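Local coordinates for fat acid-binding protein (Eubacterium ventriosum, PDB 3NYI) that binds stearic acid and probably acts as a lipid-binding protein of the DegV family, at residues K6-S11 with T26-S31; P68-Y73 with Y100-N105; V88-T93 with L133-F138; N127-A132 with T268-G273; K194-M199 with N218-V223. All coordinates share one frame; numbering follows the deposited sequence.

Interaction 1. Residues K6-S11 with T26-S31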
# COMPACT_ATOMS: atom_id res chain seq x y z
N LYS A 6 18.55 -7.25 -3.42
CA LYS A 6 17.37 -8.01 -3.06
C LYS A 6 16.35 -7.04 -2.45
O LYS A 6 16.54 -6.55 -1.33
CB LYS A 6 17.73 -9.12 -2.09
CG LYS A 6 18.48 -10.27 -2.75
CD LYS A 6 17.58 -11.05 -3.71
CE LYS A 6 18.34 -12.24 -4.29
NZ LYS A 6 17.45 -13.21 -4.97
N ILE A 7 15.30 -6.76 -3.21
CA ILE A 7 14.22 -5.87 -2.76
C ILE A 7 13.24 -6.64 -1.87
O ILE A 7 12.78 -7.73 -2.23
CB ILE A 7 13.51 -5.23 -3.95
CG1 ILE A 7 14.52 -4.38 -4.74
CG2 ILE A 7 12.32 -4.39 -3.50
CD1 ILE A 7 14.01 -3.83 -6.06
N VAL A 8 12.95 -6.09 -0.69
CA VAL A 8 12.01 -6.69 0.24
C VAL A 8 10.91 -5.68 0.60
O VAL A 8 11.16 -4.47 0.63
CB VAL A 8 12.73 -7.16 1.53
CG1 VAL A 8 11.77 -7.88 2.50
CG2 VAL A 8 13.94 -8.05 1.18
N SER A 9 9.69 -6.16 0.82
CA SER A 9 8.62 -5.29 1.32
C SER A 9 7.77 -6.08 2.29
O SER A 9 7.76 -7.32 2.23
CB SER A 9 7.75 -4.79 0.16
OG SER A 9 6.68 -3.96 0.64
N ASP A 10 7.07 -5.38 3.18
CA ASP A 10 6.05 -6.04 3.99
C ASP A 10 4.82 -6.23 3.11
O ASP A 10 4.72 -5.63 2.03
CB ASP A 10 5.75 -5.28 5.30
CG ASP A 10 5.13 -3.90 5.08
OD1 ASP A 10 4.50 -3.69 4.03
OD2 ASP A 10 5.26 -3.03 5.98
N SER A 11 3.90 -7.07 3.55
CA SER A 11 2.80 -7.48 2.68
C SER A 11 1.75 -6.40 2.43
O SER A 11 0.79 -6.63 1.71
CB SER A 11 2.13 -8.76 3.20
OG SER A 11 1.66 -8.56 4.52
N THR A 26 10.75 -9.90 -2.49
CA THR A 26 10.44 -10.81 -1.40
C THR A 26 9.50 -10.11 -0.42
O THR A 26 9.71 -8.94 -0.08
CB THR A 26 11.72 -11.23 -0.68
OG1 THR A 26 12.62 -11.81 -1.63
CG2 THR A 26 11.42 -12.24 0.45
N ILE A 27 8.46 -10.81 0.02
CA ILE A 27 7.47 -10.23 0.93
C ILE A 27 7.60 -10.75 2.36
O ILE A 27 7.72 -11.96 2.58
CB ILE A 27 6.04 -10.47 0.44
CG1 ILE A 27 5.83 -9.77 -0.90
CG2 ILE A 27 5.02 -9.96 1.48
CD1 ILE A 27 6.10 -8.25 -0.85
N VAL A 28 7.61 -9.83 3.32
CA VAL A 28 7.50 -10.19 4.74
C VAL A 28 6.07 -9.92 5.19
O VAL A 28 5.61 -8.77 5.20
CB VAL A 28 8.50 -9.40 5.60
CG1 VAL A 28 8.33 -9.73 7.12
CG2 VAL A 28 9.92 -9.67 5.15
N PRO A 29 5.35 -10.99 5.56
CA PRO A 29 3.91 -10.86 5.84
C PRO A 29 3.54 -10.21 7.17
O PRO A 29 4.16 -10.48 8.22
CB PRO A 29 3.42 -12.32 5.86
CG PRO A 29 4.63 -13.18 5.90
CD PRO A 29 5.86 -12.36 5.72
N LEU A 30 2.50 -9.38 7.15
CA LEU A 30 1.79 -9.03 8.38
C LEU A 30 0.85 -10.18 8.72
O LEU A 30 0.72 -11.12 7.93
CB LEU A 30 1.04 -7.70 8.22
CG LEU A 30 1.95 -6.49 8.48
CD1 LEU A 30 2.83 -6.14 7.26
CD2 LEU A 30 1.13 -5.26 8.91
N SER A 31 0.20 -10.12 9.88
CA SER A 31 -0.76 -11.16 10.26
C SER A 31 -2.13 -10.57 10.52
O SER A 31 -2.28 -9.37 10.80
CB SER A 31 -0.26 -11.95 11.48
OG SER A 31 0.94 -12.63 11.15
O HOH W 1 13.87 -10.02 -3.16
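Val8, Ser9 and Asp10 pair in parallel with Thr26, Ile27 and Val28, and the axes of the two short segments approach to 4.5 Å. Thr26 N donates to Ile7 O, Ser9 N to Thr26 O, and Val28 N to Ser9 O at 2.7 Å. A further bond from Ser11 N to Val28 O is bent and weak. Ser11 then carries the pairing on with its side chain. Its OG lies between the backbone N and the carbonyl carbon (chi1 58°). There it accepts a nearly straight bond from Leu30 N, 2.9 Å long. Asp42 bonds the same OG, so two partners grip it. Ser11 CB rests on Ile27 CG2 at 3.6 Å. Ile27 CD1 turns back to Ser9 CB, 4.0 Å away. Ser9 OG, anti to its backbone N, donates to a lone pair of Asp10 O. On the other face, Val8 CG1 meets Val28 CG2 at 3.7 Å, the two side chains slanting across each other. Asp10 CB packs on Leu30 CD1 at 3.6 Å. The carboxylate of Asp10 serves other elements: OD2 bonds Ser99 and Ile92, and OD1 bonds Gln131 and Ala12. At the start of the pairing, one water donates to Ile7 O and accepts from Thr26 OG1. The arrangement is a beta-alpha-beta crossover: strand 6-10, helix 17-23, strand 25-33. Leu30 also touches the stearic acid, so this end of the crossover borders the lipid site.

Interaction 2. Residues P68-Y73 with Y100-N105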
# COMPACT_ATOMS: atom_id res chain seq x y z
N PRO A 68 4.77 -7.32 11.35
CA PRO A 68 5.61 -8.53 11.29
C PRO A 68 6.56 -8.54 12.47
O PRO A 68 6.94 -7.46 12.95
CB PRO A 68 6.42 -8.36 10.00
CG PRO A 68 5.73 -7.22 9.23
CD PRO A 68 5.14 -6.34 10.31
N SER A 69 6.94 -9.72 12.94
CA SER A 69 7.84 -9.81 14.07
C SER A 69 9.23 -9.39 13.61
O SER A 69 9.58 -9.58 12.46
CB SER A 69 7.91 -11.26 14.59
OG SER A 69 8.53 -12.09 13.62
N VAL A 70 10.02 -8.84 14.53
CA VAL A 70 11.44 -8.61 14.26
C VAL A 70 12.14 -9.86 13.68
O VAL A 70 12.95 -9.76 12.75
CB VAL A 70 12.17 -8.18 15.55
CG1 VAL A 70 13.68 -8.14 15.33
CG2 VAL A 70 11.64 -6.85 16.05
N GLU A 71 11.85 -11.04 14.23
CA GLU A 71 12.51 -12.27 13.75
C GLU A 71 12.18 -12.61 12.30
O GLU A 71 13.04 -13.13 11.58
CB GLU A 71 12.14 -13.47 14.64
CG GLU A 71 12.49 -13.31 16.10
CD GLU A 71 11.55 -14.10 17.00
OE1 GLU A 71 12.03 -14.85 17.88
OE2 GLU A 71 10.31 -13.97 16.82
N SER A 72 10.95 -12.31 11.87
CA SER A 72 10.53 -12.55 10.48
C SER A 72 11.36 -11.74 9.47
O SER A 72 11.81 -12.27 8.45
CB SER A 72 9.06 -12.20 10.30
OG SER A 72 8.25 -13.16 10.95
N TYR A 73 11.52 -10.46 9.74
CA TYR A 73 12.42 -9.63 8.95
C TYR A 73 13.85 -10.16 9.04
O TYR A 73 14.53 -10.29 8.03
CB TYR A 73 12.39 -8.20 9.45
CG TYR A 73 11.25 -7.35 8.94
CD1 TYR A 73 10.27 -6.86 9.80
CD2 TYR A 73 11.17 -7.00 7.59
CE1 TYR A 73 9.23 -6.05 9.34
CE2 TYR A 73 10.13 -6.20 7.12
CZ TYR A 73 9.18 -5.73 7.99
OH TYR A 73 8.16 -4.93 7.50
N TYR A 100 7.87 -0.74 10.15
CA TYR A 100 9.17 -0.14 9.90
C TYR A 100 10.12 -0.36 11.07
O TYR A 100 11.29 -0.71 10.88
CB TYR A 100 9.00 1.37 9.63
CG TYR A 100 10.29 2.16 9.59
CD1 TYR A 100 11.06 2.21 8.44
CD2 TYR A 100 10.71 2.89 10.70
CE1 TYR A 100 12.23 2.94 8.40
CE2 TYR A 100 11.89 3.64 10.67
CZ TYR A 100 12.64 3.65 9.51
OH TYR A 100 13.80 4.39 9.46
N ASN A 101 9.64 -0.14 12.28
CA ASN A 101 10.54 -0.27 13.42
C ASN A 101 10.91 -1.72 13.75
O ASN A 101 11.97 -1.96 14.32
CB ASN A 101 10.02 0.50 14.63
CG ASN A 101 10.45 1.97 14.59
OD1 ASN A 101 11.64 2.29 14.69
ND2 ASN A 101 9.49 2.84 14.41
N SER A 102 10.05 -2.66 13.37
CA SER A 102 10.46 -4.08 13.46
C SER A 102 11.61 -4.34 12.52
O SER A 102 12.57 -5.03 12.86
CB SER A 102 9.30 -5.02 13.13
OG SER A 102 8.28 -4.88 14.08
N ALA A 103 11.54 -3.76 11.31
CA ALA A 103 12.59 -3.99 10.34
C ALA A 103 13.90 -3.33 10.78
O ALA A 103 14.98 -3.85 10.54
CB ALA A 103 12.17 -3.48 8.94
N ILE A 104 13.80 -2.17 11.41
CA ILE A 104 14.99 -1.49 11.92
C ILE A 104 15.64 -2.37 13.00
O ILE A 104 16.86 -2.59 12.99
CB ILE A 104 14.65 -0.12 12.54
CG1 ILE A 104 14.26 0.88 11.44
CG2 ILE A 104 15.87 0.42 13.28
CD1 ILE A 104 15.35 1.11 10.43
N ASN A 105 14.84 -2.86 13.93
CA ASN A 105 15.38 -3.77 14.94
C ASN A 105 15.98 -5.03 14.32
O ASN A 105 16.98 -5.54 14.80
CB ASN A 105 14.35 -4.11 16.01
CG ASN A 105 14.24 -3.03 17.08
OD1 ASN A 105 14.36 -1.83 16.78
ND2 ASN A 105 14.03 -3.43 18.32
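Tyr73 and Ala103 meet where the first turn of helix 70-81 packs against the early part of helix 99-113. Both helices cover one face of the parallel strands of the first sheet. The methyl CB of Ala103 sits 3.7 Å above the plane of the Tyr73 ring, over its centre. This is a CH-pi contact, only 3° off the ring normal. Tyr73 CG is anti to the carbonyl carbon (chi1 -83°), which starts the ring toward helix 99-113. Ala103 CA also lies over this face, and Ala103 N is 3.7 Å from Tyr73 CD1. Beside it, Ser102 CB is 3.9 Å from Tyr73 CD1. Ser102 OG lies 3.1 Å from Pro68 O, but Gly98 O competes for its proton, so the bond is not settled. Val70 closes the outer part of the contact. Its CG2 touches Ser102 O at 3.8 Å and Asn105 CB at 3.9 Å. Ser69 occupies the N-cap position of helix 70-81, and its OG shares a hydrogen bond with Ser72 OG. The phenol OH of Tyr73 is bonded to Ser99 OG. An alanine in place of Tyr73 would probably open a gap beneath the Ala103 methyl and leave Ser99 without its phenol partner. Asn105 is exposed, while Tyr73, Ser102 and Ala103 are buried. Below the helices, Tyr73 rests on Val28, Cys89 and Thr91 of the sheet. Ala103 touches Val121 of strand 119-123, and Pro68 packs on Val28 and Leu30 of strand 25-33.

Interaction 3. Residues V88-T93 with L133-F138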
# COMPACT_ATOMS: atom_id res chain seq x y z
N VAL A 88 17.41 -4.04 0.21
CA VAL A 88 16.60 -2.85 0.38
C VAL A 88 15.18 -3.23 0.76
O VAL A 88 14.52 -3.97 0.04
CB VAL A 88 16.53 -2.00 -0.92
CG1 VAL A 88 15.83 -0.70 -0.63
CG2 VAL A 88 17.93 -1.74 -1.44
N CYS A 89 14.71 -2.71 1.88
CA CYS A 89 13.44 -3.14 2.44
C CYS A 89 12.44 -1.99 2.62
O CYS A 89 12.73 -1.03 3.33
CB CYS A 89 13.70 -3.83 3.79
SG CYS A 89 12.22 -4.39 4.64
N PHE A 90 11.26 -2.11 1.98
CA PHE A 90 10.21 -1.09 2.10
C PHE A 90 9.11 -1.53 3.06
O PHE A 90 8.71 -2.69 3.07
CB PHE A 90 9.54 -0.84 0.74
CG PHE A 90 10.46 -0.27 -0.29
CD1 PHE A 90 10.48 1.09 -0.53
CD2 PHE A 90 11.30 -1.10 -1.02
CE1 PHE A 90 11.32 1.63 -1.49
CE2 PHE A 90 12.14 -0.57 -1.98
CZ PHE A 90 12.16 0.80 -2.22
N THR A 91 8.60 -0.59 3.86
CA THR A 91 7.52 -0.92 4.77
C THR A 91 6.39 0.06 4.59
O THR A 91 6.57 1.14 4.01
CB THR A 91 7.96 -0.85 6.25
OG1 THR A 91 8.19 0.51 6.62
CG2 THR A 91 9.22 -1.64 6.48
N ILE A 92 5.23 -0.33 5.09
CA ILE A 92 4.08 0.56 5.16
C ILE A 92 4.47 1.81 5.97
O ILE A 92 5.39 1.75 6.81
CB ILE A 92 2.89 -0.18 5.81
CG1 ILE A 92 1.57 0.58 5.61
CG2 ILE A 92 3.18 -0.45 7.31
CD1 ILE A 92 0.31 -0.20 6.12
N THR A 93 3.80 2.93 5.73
CA THR A 93 4.04 4.16 6.51
C THR A 93 4.10 3.94 8.02
O THR A 93 3.28 3.22 8.59
CB THR A 93 2.98 5.25 6.21
OG1 THR A 93 3.19 6.36 7.10
CG2 THR A 93 1.57 4.71 6.41
N LEU A 133 3.50 1.24 -6.15
CA LEU A 133 4.05 2.21 -7.13
C LEU A 133 5.47 2.65 -6.78
O LEU A 133 6.32 2.79 -7.67
CB LEU A 133 3.14 3.45 -7.24
CG LEU A 133 1.84 3.18 -7.99
CD1 LEU A 133 0.86 4.34 -7.81
CD2 LEU A 133 2.13 2.94 -9.49
N LEU A 134 5.73 2.89 -5.50
CA LEU A 134 7.07 3.31 -5.09
C LEU A 134 8.08 2.19 -5.30
O LEU A 134 9.16 2.41 -5.83
CB LEU A 134 7.09 3.76 -3.62
CG LEU A 134 8.46 4.26 -3.14
CD1 LEU A 134 8.81 5.61 -3.80
CD2 LEU A 134 8.49 4.39 -1.61
N ILE A 135 7.74 0.97 -4.87
CA ILE A 135 8.63 -0.14 -5.08
C ILE A 135 8.92 -0.30 -6.57
O ILE A 135 10.06 -0.49 -6.98
CB ILE A 135 8.03 -1.44 -4.52
CG1 ILE A 135 8.05 -1.38 -3.00
CG2 ILE A 135 8.83 -2.61 -5.00
CD1 ILE A 135 7.10 -2.42 -2.31
N ASP A 136 7.88 -0.20 -7.37
CA ASP A 136 8.04 -0.32 -8.82
C ASP A 136 8.93 0.78 -9.42
O ASP A 136 9.71 0.52 -10.33
CB ASP A 136 6.67 -0.37 -9.51
CG ASP A 136 6.79 -0.62 -11.01
OD1 ASP A 136 7.36 -1.66 -11.40
OD2 ASP A 136 6.35 0.26 -11.78
N GLN A 137 8.84 2.01 -8.92
CA GLN A 137 9.77 3.04 -9.39
C GLN A 137 11.20 2.62 -9.05
O GLN A 137 12.10 2.78 -9.86
CB GLN A 137 9.45 4.41 -8.79
CG GLN A 137 8.22 5.07 -9.40
CD GLN A 137 8.40 5.38 -10.89
OE1 GLN A 137 9.39 5.98 -11.27
NE2 GLN A 137 7.45 4.95 -11.71
N PHE A 138 11.40 2.05 -7.86
CA PHE A 138 12.73 1.61 -7.46
C PHE A 138 13.20 0.46 -8.34
O PHE A 138 14.35 0.45 -8.79
CB PHE A 138 12.73 1.16 -5.98
CG PHE A 138 14.07 1.28 -5.33
CD1 PHE A 138 14.51 2.51 -4.85
CD2 PHE A 138 14.91 0.18 -5.24
CE1 PHE A 138 15.75 2.64 -4.27
CE2 PHE A 138 16.16 0.30 -4.66
CZ PHE A 138 16.58 1.53 -4.17
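Phe90 drives the edge of its ring into the face of Phe138, with CZ of Phe90 3.7 Å from CG of Phe138. The pair is a T-shaped (edge-to-face) stack. The ring centroids are 5.5 Å apart and the planes stand at 72°. The first torsions place the CG atoms. In Phe90, CG is anti to the carbonyl carbon (chi1 -64°). In Phe138, CG is roughly anti to the backbone N (chi1 -154°). The Phe90 ring is also covered from the helix. Ile135 CG1 lies over one face, 3.7 Å above the plane and offset toward the rim, in a CH-pi contact. The two side chains slide past each other in opposite directions. Leu134 CD2 comes obliquely to the ring, 4.0 Å from CE1 of Phe90, and the two side chains cross at about a right angle. Val88 adds a smaller contact. Its CG1 and CE2 of Phe138 meet tip to tip at 4.2 Å. All five residues are buried. An alanine in place of Phe90 would probably leave a gap between Ile135, Leu134 and Phe138, and the Phe138 ring would lose the edge set against its face. Phe148 touches both Val88 and Phe138, and Leu158 and Met159 back Leu134, so helix 148-161 continues this core. Segments 88-91 and 133-138 run nearly antiparallel, their axes 10.1 Å apart. Helices 70-81 and 99-113 lie on the other face of the sheet, which makes this one helix-on-sheet interface of a three-layer alpha/beta/alpha sandwich.

Interaction 4. Residues N127-A132 with T268-G273. With STE (stearic acid), chain C.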
# COMPACT_ATOMS: atom_id res chain seq x y z
N ASN A 127 1.10 3.02 1.33
CA ASN A 127 0.40 1.78 1.67
C ASN A 127 -0.17 1.25 0.37
O ASN A 127 -0.34 2.02 -0.60
CB ASN A 127 -0.73 2.06 2.66
CG ASN A 127 -1.47 0.82 3.11
OD1 ASN A 127 -0.95 -0.30 3.01
ND2 ASN A 127 -2.70 1.00 3.59
N THR A 128 -0.46 -0.05 0.34
CA THR A 128 -1.12 -0.68 -0.80
C THR A 128 -0.65 -0.07 -2.15
O THR A 128 0.56 -0.09 -2.43
CB THR A 128 -2.69 -0.76 -0.61
OG1 THR A 128 -3.30 -1.40 -1.74
CG2 THR A 128 -3.34 0.63 -0.35
N VAL A 129 -1.58 0.43 -2.97
CA VAL A 129 -1.23 0.86 -4.33
C VAL A 129 0.01 1.80 -4.42
O VAL A 129 0.84 1.63 -5.32
CB VAL A 129 -2.45 1.43 -5.13
CG1 VAL A 129 -2.94 2.74 -4.51
CG2 VAL A 129 -2.13 1.61 -6.64
N THR A 130 0.14 2.77 -3.51
CA THR A 130 1.26 3.70 -3.62
C THR A 130 2.54 3.08 -3.08
O THR A 130 3.61 3.48 -3.46
CB THR A 130 1.03 5.07 -2.93
OG1 THR A 130 0.35 4.88 -1.69
CG2 THR A 130 0.21 6.04 -3.84
N GLN A 131 2.43 2.12 -2.16
CA GLN A 131 3.60 1.39 -1.77
C GLN A 131 4.06 0.54 -2.94
O GLN A 131 5.26 0.47 -3.22
CB GLN A 131 3.32 0.51 -0.54
CG GLN A 131 4.58 -0.06 0.11
CD GLN A 131 4.21 -0.79 1.40
OE1 GLN A 131 3.16 -0.53 1.99
NE2 GLN A 131 5.07 -1.72 1.83
N ALA A 132 3.12 -0.09 -3.65
CA ALA A 132 3.47 -0.84 -4.86
C ALA A 132 4.09 0.07 -5.95
O ALA A 132 5.10 -0.29 -6.59
CB ALA A 132 2.24 -1.56 -5.40
N THR A 268 1.04 -2.56 -11.65
CA THR A 268 0.89 -2.09 -10.27
C THR A 268 -0.56 -1.85 -9.84
O THR A 268 -0.80 -1.27 -8.79
CB THR A 268 1.75 -0.86 -9.98
OG1 THR A 268 1.69 0.06 -11.08
CG2 THR A 268 3.22 -1.29 -9.76
N ASN A 269 -1.52 -2.28 -10.65
CA ASN A 269 -2.89 -2.40 -10.18
C ASN A 269 -2.85 -3.42 -9.04
O ASN A 269 -2.06 -4.35 -9.09
CB ASN A 269 -3.82 -2.92 -11.28
CG ASN A 269 -4.13 -1.88 -12.33
OD1 ASN A 269 -3.85 -0.69 -12.14
ND2 ASN A 269 -4.71 -2.31 -13.46
N VAL A 270 -3.68 -3.25 -8.02
CA VAL A 270 -3.66 -4.22 -6.93
C VAL A 270 -5.04 -4.67 -6.50
O VAL A 270 -6.00 -3.89 -6.53
CB VAL A 270 -2.93 -3.67 -5.69
CG1 VAL A 270 -1.45 -3.45 -5.99
CG2 VAL A 270 -3.61 -2.38 -5.18
N ALA A 271 -5.14 -5.93 -6.10
CA ALA A 271 -6.28 -6.38 -5.33
C ALA A 271 -5.92 -5.99 -3.90
O ALA A 271 -5.00 -6.55 -3.30
CB ALA A 271 -6.44 -7.89 -5.45
N ILE A 272 -6.63 -5.00 -3.36
CA ILE A 272 -6.26 -4.42 -2.07
C ILE A 272 -6.19 -5.55 -1.04
O ILE A 272 -7.10 -6.39 -0.96
CB ILE A 272 -7.24 -3.35 -1.66
CG1 ILE A 272 -7.17 -2.19 -2.67
CG2 ILE A 272 -6.94 -2.85 -0.25
CD1 ILE A 272 -8.31 -1.22 -2.53
N GLY A 273 -5.09 -5.61 -0.31
CA GLY A 273 -4.84 -6.76 0.55
C GLY A 273 -5.45 -6.69 1.93
O GLY A 273 -6.07 -5.70 2.32
C1 STE C . -0.40 -3.32 11.91
O1 STE C . 0.67 -2.94 12.28
O2 STE C . -1.14 -3.86 12.68
C2 STE C . -0.90 -2.91 10.50
C3 STE C . -1.86 -1.70 10.59
C4 STE C . -2.44 -1.37 9.19
C5 STE C . -3.19 -0.02 9.20
C6 STE C . -3.81 0.24 7.81
C7 STE C . -4.66 1.54 7.81
C8 STE C . -5.11 1.83 6.36
C9 STE C . -5.99 3.10 6.29
C10 STE C . -6.48 3.28 4.83
C11 STE C . -5.33 3.84 3.99
C12 STE C . -5.04 3.09 2.67
C13 STE C . -6.23 2.31 2.09
C14 STE C . -6.28 2.64 0.58
C15 STE C . -7.17 1.63 -0.19
C16 STE C . -7.49 2.21 -1.59
C17 STE C . -6.36 1.83 -2.58
C18 STE C . -6.73 2.25 -4.02
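Val270 and Thr128 meet where the first turn of helix 128-143 packs on strand 270-271. This strand is at the edge of the second mixed sheet, so the contact joins the sheet to a helix that also packs on the first one. The tight part centres on Val270 CG2. It lies 3.6 Å from Thr128 OG1 and 4.0 Å from Val129 CB. Thr128 OG1 is anti to the backbone N (chi1 -179°), and its hydrogen-bond partner is Asp14, which also bonds Gly273 N. Further along the helix the packing is looser. Ala132 CB is 4.2 Å from Val270 CG1, and Thr268 CG2 lies 3.8 Å from Ala132 O. Thr268 OG1 is bonded to Ser239. The touching residues are all buried, and one flank faces the lipid. There the stearic acid chain runs past both segments. Ile272 CD1 touches its C17 at 3.6 Å, and Thr128 CG2 touches C14. Ser97 and Thr65 form hydrogen bonds to the lipid. Asn127 ND2, bonded to Ser276 OG, comes within 3.3 Å of C12, while Val129 CG1 lies 3.9 Å from the terminal methyl C18.

Interaction 5. Residues K194-M199 with N218-V223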
# COMPACT_ATOMS: atom_id res chain seq x y z
N LYS A 194 -20.23 8.52 3.61
CA LYS A 194 -18.92 7.91 3.41
C LYS A 194 -17.95 8.98 2.94
O LYS A 194 -18.34 9.96 2.28
CB LYS A 194 -18.95 6.77 2.39
CG LYS A 194 -19.88 5.60 2.75
CD LYS A 194 -21.29 5.90 2.29
CE LYS A 194 -22.22 4.71 2.47
NZ LYS A 194 -23.60 5.07 2.04
N PRO A 195 -16.67 8.82 3.30
CA PRO A 195 -15.62 9.78 2.93
C PRO A 195 -14.99 9.49 1.58
O PRO A 195 -14.93 8.35 1.13
CB PRO A 195 -14.58 9.56 4.02
CG PRO A 195 -14.71 8.07 4.35
CD PRO A 195 -16.19 7.78 4.24
N VAL A 196 -14.56 10.56 0.92
CA VAL A 196 -13.56 10.44 -0.12
C VAL A 196 -12.28 10.74 0.62
O VAL A 196 -12.18 11.76 1.31
CB VAL A 196 -13.75 11.49 -1.22
CG1 VAL A 196 -12.57 11.44 -2.20
CG2 VAL A 196 -15.08 11.29 -1.95
N ILE A 197 -11.30 9.86 0.50
CA ILE A 197 -10.10 9.94 1.33
C ILE A 197 -8.87 10.15 0.46
O ILE A 197 -8.78 9.60 -0.64
CB ILE A 197 -9.93 8.65 2.18
CG1 ILE A 197 -11.18 8.39 3.03
CG2 ILE A 197 -8.65 8.72 3.07
CD1 ILE A 197 -11.16 7.05 3.77
N ILE A 198 -7.92 10.92 0.96
CA ILE A 198 -6.67 11.12 0.26
C ILE A 198 -5.53 10.67 1.15
O ILE A 198 -5.46 11.10 2.30
CB ILE A 198 -6.42 12.62 -0.07
CG1 ILE A 198 -7.56 13.17 -0.93
CG2 ILE A 198 -5.07 12.79 -0.76
CD1 ILE A 198 -7.46 14.68 -1.20
N MSE A 199 -4.65 9.83 0.63
CA MSE A 199 -3.42 9.51 1.34
C MSE A 199 -2.28 10.32 0.78
O MSE A 199 -1.99 10.26 -0.42
CB MSE A 199 -3.08 8.02 1.28
CG MSE A 199 -1.81 7.71 2.06
SE MSE A 199 -1.36 5.81 2.20
CE MSE A 199 0.04 6.02 3.57
N ASN A 218 -17.22 8.81 -8.51
CA ASN A 218 -17.04 9.96 -9.38
C ASN A 218 -16.28 11.09 -8.68
O ASN A 218 -15.47 11.78 -9.29
CB ASN A 218 -18.37 10.45 -9.95
CG ASN A 218 -18.92 9.52 -11.01
OD1 ASN A 218 -18.17 8.84 -11.71
ND2 ASN A 218 -20.24 9.49 -11.14
N SER A 219 -16.53 11.26 -7.39
CA SER A 219 -15.83 12.29 -6.63
C SER A 219 -14.36 11.94 -6.45
O SER A 219 -13.51 12.82 -6.52
CB SER A 219 -16.47 12.51 -5.26
OG SER A 219 -17.79 12.98 -5.40
N VAL A 220 -14.08 10.66 -6.18
CA VAL A 220 -12.70 10.19 -6.15
C VAL A 220 -11.96 10.61 -7.42
O VAL A 220 -10.86 11.16 -7.35
CB VAL A 220 -12.59 8.65 -5.97
CG1 VAL A 220 -11.18 8.16 -6.29
CG2 VAL A 220 -12.97 8.25 -4.55
N LEU A 221 -12.58 10.37 -8.58
CA LEU A 221 -11.97 10.71 -9.87
C LEU A 221 -11.77 12.21 -10.03
O LEU A 221 -10.75 12.66 -10.57
CB LEU A 221 -12.81 10.18 -11.04
CG LEU A 221 -12.77 8.67 -11.30
CD1 LEU A 221 -13.82 8.29 -12.33
CD2 LEU A 221 -11.39 8.25 -11.75
N GLN A 222 -12.72 13.00 -9.56
CA GLN A 222 -12.58 14.45 -9.69
C GLN A 222 -11.45 14.99 -8.82
O GLN A 222 -10.71 15.87 -9.23
CB GLN A 222 -13.91 15.16 -9.43
CG GLN A 222 -14.89 15.00 -10.57
CD GLN A 222 -14.27 15.35 -11.92
OE1 GLN A 222 -13.77 16.46 -12.13
NE2 GLN A 222 -14.30 14.39 -12.84
N VAL A 223 -11.30 14.44 -7.61
CA VAL A 223 -10.20 14.85 -6.76
C VAL A 223 -8.84 14.45 -7.37
O VAL A 223 -7.86 15.21 -7.31
CB VAL A 223 -10.33 14.24 -5.34
CG1 VAL A 223 -9.08 14.52 -4.56
CG2 VAL A 223 -11.53 14.83 -4.63
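Val196 and Ile198 bring their methyl groups to one side of helix 213-231, and the contact is almost wholly apolar. The closest touch is Ile198 CD1 to Val223 CG1 at 3.7 Å. Ile198 does not start out aimed at the helix, but its end comes nearer. CG1 is anti to the carbonyl carbon (chi1 -59°), and an extended second torsion (175°) carries CD1 to the helix. The two side chains slant across each other. Val196 spreads over three helix residues with its two branches. CG1 is anti to the backbone N and lies 4.0 Å from Val220 CG2 and 4.3 Å from Val223 CG2. CG2 takes the other direction and meets Ser219 CB at 3.8 Å. Val196 thus sits over the turn formed by Ser219, Val220 and Val223.

The polar groups find their partners away from this interface. Ser219 touches through CB; its OG is bonded to Lys215 O, one turn back. Val223 N donates to Ser219 O at 2.9 Å in the regular helical pattern. The strand spends its backbone bonds on its sheet neighbours. Val196 pairs with Gly207 and Gly208, and Ile197 with Phe166.

The burial is uneven. Val196 and Val220 are buried, while Ile198, Ser219 and Val223 are partly exposed. Phe165 of strand 163-167 touches both Val220 and Val223 and extends the apolar layer. The segment axes approach to 8.8 Å and run at 29° to each other. This is a helix laid on a face of a mixed beta sheet, following directly on the antiparallel hairpin of strands 194-200 and 203-210.

How the interactions relate
Interactions 1, 3 and 4 are buried, while 2 and 5 are partly open. Interactions 1 and 3 share the first sheet: Val8 and Phe90 are joined across neighbouring strands 6-10 and 87-91. Interaction 2 covers one face of that sheet and interaction 3 the other. Helix 128-143 serves both 3 and 4, and its Gln131 reaches Asp10 of interaction 1. Interactions 4 and 5 both reach the second sheet, and Met199, a selenomethionine, touches Asn127 and Thr93. The chemistry follows place. Interaction 1 is backbone pairing within a sheet, 3 is aromatic core, 2 mixes ring and serine contacts, 5 is aliphatic, and 4 lines the lipid site, which Leu30 of interaction 1 also borders.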